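Local coordinates for DNA damage response protein Rtt109, putative (Neosartorya fumigata, PDB 5ZB9), which probably transfers acetyl groups from acetyl-CoA to lysines of histone H3, in DNA replication and the DNA damage response, at residues I72-V78 against V91-T97. Residues are numbered along the deposited sequence; the frame is centred on the assembly and turned at random.
Sequences IIFGIEV and VSKADST
Residues 72-78 and 91-97 pair along the two arms of an antiparallel beta hairpin (strands 71-82 and 86-96) in the central sheet of the acetyltransferase domain; the strand axes approach to 4.5 Å, with N-to-C directions 179° apart. Gly-75 faces Asp-95 as a hydrogen-bonded pair, Gly-75 N to Asp-95 O 2.9 Å and Asp-95 N to Gly-75 O 3.0 Å. Phe-74 with Ser-96 and Ile-76 with Ala-94 are non-hydrogen-bonded pairs, CA atoms 4.3 Å apart in each. Glu-77 N donates to Lys-93 O at 2.8 Å, but Glu-77 O receives Ser-92 N at 3.0 Å and, weakly, Lys-93 N at 3.4 Å. This is a classic beta bulge: Ser-92, at phi/psi -101/-31, is the extra residue, and Val-78 therefore pairs with Val-91. The bulge lets Ser-92 OG reach Glu-77 OE2 (2.7 Å), while the extended Lys-93 side chain brings NZ to the same Glu-77 OE2 in a 3.2 Å salt bridge. Glu-77, Lys-93 and Asp-95 point to one face, Phe-74, Ile-76, Val-78, Val-91, Ala-94 and Ser-96 to the opposite one, where the first three pack on helix 111-127. The Phe-74 side chain (chi1 t) leans over the neighbouring strand, its ring edge toward Ser-96 CA and CZ 4.3 Å from Ala-94 CB, where a small methyl leaves room. This face adjoins the cofactor site: Ala-94 and Ser-96 bind CoA in a structure of this protein, although none is bound here. Where strand 86-96 ends, Thr-97 (chi1 p) points toward the partner arm and donates from OG1 to Ile-72 O at 2.5 Å, Thr-97 N reaching Ile-73 O at 3.3 Å.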
loop_
_atom_site.group_PDB
_atom_site.type_symbol
_atom_site.label_atom_id
_atom_site.label_comp_id
_atom_site.label_asym_id
_atom_site.label_seq_id
_atom_site.Cartn_x
_atom_site.Cartn_y
_atom_site.Cartn_z
ATOM N N ILE A 72 -20.533 7.633 -4.012
ATOM C CA ILE A 72 -19.250 7.067 -3.630
ATOM C C ILE A 72 -18.951 7.348 -2.160
ATOM O O ILE A 72 -19.069 8.480 -1.704
ATOM C CB ILE A 72 -18.116 7.631 -4.505
ATOM C CG1 ILE A 72 -18.200 7.052 -5.915
ATOM C CG2 ILE A 72 -16.761 7.331 -3.892
ATOM C CD1 ILE A 72 -17.220 7.681 -6.872
ATOM N N ILE A 73 -18.564 6.317 -1.418
ATOM C CA ILE A 73 -18.224 6.501 -0.013
ATOM C C ILE A 73 -16.737 6.308 0.275
ATOM O O ILE A 73 -16.247 6.721 1.324
ATOM C CB ILE A 73 -19.012 5.540 0.887
ATOM C CG1 ILE A 73 -18.678 4.091 0.528
ATOM C CG2 ILE A 73 -20.498 5.813 0.772
ATOM C CD1 ILE A 73 -19.025 3.106 1.610
ATOM N N PHE A 74 -16.016 5.690 -0.652
ATOM C CA PHE A 74 -14.634 5.335 -0.385
ATOM C C PHE A 74 -13.869 5.093 -1.668
ATOM O O PHE A 74 -14.406 4.544 -2.622
ATOM C CB PHE A 74 -14.572 4.092 0.506
ATOM C CG PHE A 74 -13.192 3.767 1.004
ATOM C CD1 PHE A 74 -12.547 4.608 1.904
ATOM C CD2 PHE A 74 -12.546 2.609 0.595
ATOM C CE1 PHE A 74 -11.269 4.310 2.377
ATOM C CE2 PHE A 74 -11.275 2.300 1.066
ATOM C CZ PHE A 74 -10.635 3.153 1.958
ATOM N N GLY A 75 -12.612 5.510 -1.688
ATOM C CA GLY A 75 -11.753 5.261 -2.827
ATOM C C GLY A 75 -10.371 4.842 -2.367
ATOM O O GLY A 75 -9.794 5.456 -1.462
ATOM N N ILE A 76 -9.831 3.792 -2.973
ATOM C CA ILE A 76 -8.490 3.364 -2.612
ATOM C C ILE A 76 -7.692 2.991 -3.851
ATOM O O ILE A 76 -8.144 2.191 -4.681
ATOM C CB ILE A 76 -8.523 2.185 -1.601
ATOM C CG1 ILE A 76 -7.116 1.689 -1.307
ATOM C CG2 ILE A 76 -9.422 1.043 -2.083
ATOM C CD1 ILE A 76 -7.065 0.728 -0.153
ATOM N N GLU A 77 -6.522 3.612 -3.997
ATOM C CA GLU A 77 -5.626 3.277 -5.093
ATOM C C GLU A 77 -4.464 2.452 -4.576
ATOM O O GLU A 77 -3.869 2.772 -3.550
ATOM C CB GLU A 77 -5.099 4.525 -5.800
ATOM C CG GLU A 77 -4.217 4.192 -7.007
ATOM C CD GLU A 77 -3.702 5.424 -7.743
ATOM O OE1 GLU A 77 -3.990 5.562 -8.953
ATOM O OE2 GLU A 77 -2.995 6.246 -7.120
ATOM N N VAL A 78 -4.152 1.381 -5.292
ATOM C CA VAL A 78 -3.045 0.516 -4.926
ATOM C C VAL A 78 -2.146 0.269 -6.126
ATOM O O VAL A 78 -2.631 -0.112 -7.185
ATOM C CB VAL A 78 -3.536 -0.828 -4.401
ATOM C CG1 VAL A 78 -2.363 -1.656 -3.948
ATOM C CG2 VAL A 78 -4.543 -0.631 -3.269
ATOM N N VAL A 91 -0.022 1.071 -1.196
ATOM C CA VAL A 91 -1.218 1.906 -1.138
ATOM C C VAL A 91 -0.828 3.355 -1.411
ATOM O O VAL A 91 -0.042 3.934 -0.664
ATOM C CB VAL A 91 -1.915 1.812 0.231
ATOM C CG1 VAL A 91 -3.224 2.594 0.218
ATOM C CG2 VAL A 91 -2.139 0.356 0.615
ATOM N N SER A 92 -1.358 3.940 -2.479
ATOM C CA SER A 92 -0.977 5.297 -2.833
ATOM C C SER A 92 -2.023 6.306 -2.394
ATOM O O SER A 92 -1.690 7.441 -2.068
ATOM C CB SER A 92 -0.734 5.417 -4.335
ATOM O OG SER A 92 -1.863 4.979 -5.065
ATOM N N LYS A 93 -3.283 5.886 -2.370
ATOM C CA LYS A 93 -4.392 6.784 -2.041
ATOM C C LYS A 93 -5.497 6.046 -1.303
ATOM O O LYS A 93 -5.797 4.888 -1.602
ATOM C CB LYS A 93 -4.977 7.421 -3.315
ATOM C CG LYS A 93 -4.048 8.365 -4.056
ATOM C CD LYS A 93 -4.519 8.618 -5.493
ATOM C CE LYS A 93 -3.464 9.400 -6.268
ATOM N NZ LYS A 93 -3.636 9.305 -7.742
ATOM N N ALA A 94 -6.118 6.725 -0.351
ATOM C CA ALA A 94 -7.273 6.178 0.346
ATOM C C ALA A 94 -8.023 7.310 1.013
ATOM O O ALA A 94 -7.503 7.955 1.917
ATOM C CB ALA A 94 -6.857 5.138 1.366
ATOM N N ASP A 95 -9.241 7.567 0.552
ATOM C CA ASP A 95 -10.046 8.636 1.119
ATOM C C ASP A 95 -11.497 8.215 1.204
ATOM O O ASP A 95 -11.926 7.302 0.503
ATOM C CB ASP A 95 -9.916 9.913 0.284
ATOM C CG ASP A 95 -9.990 11.180 1.135
ATOM O OD1 ASP A 95 -10.255 11.073 2.356
ATOM O OD2 ASP A 95 -9.783 12.282 0.576
ATOM N N SER A 96 -12.245 8.874 2.078
ATOM C CA SER A 96 -13.687 8.679 2.153
ATOM C C SER A 96 -14.351 9.975 1.743
ATOM O O SER A 96 -13.683 10.993 1.597
ATOM C CB SER A 96 -14.122 8.279 3.554
ATOM O OG SER A 96 -13.849 9.332 4.457
ATOM N N THR A 97 -15.662 9.945 1.556
ATOM C CA THR A 97 -16.375 11.144 1.141
ATOM C C THR A 97 -17.173 11.706 2.305
ATOM O O THR A 97 -17.434 12.901 2.372
ATOM C CB THR A 97 -17.307 10.866 -0.041
ATOM O OG1 THR A 97 -18.182 9.781 0.290
ATOM C CG2 THR A 97 -16.503 10.504 -1.266
#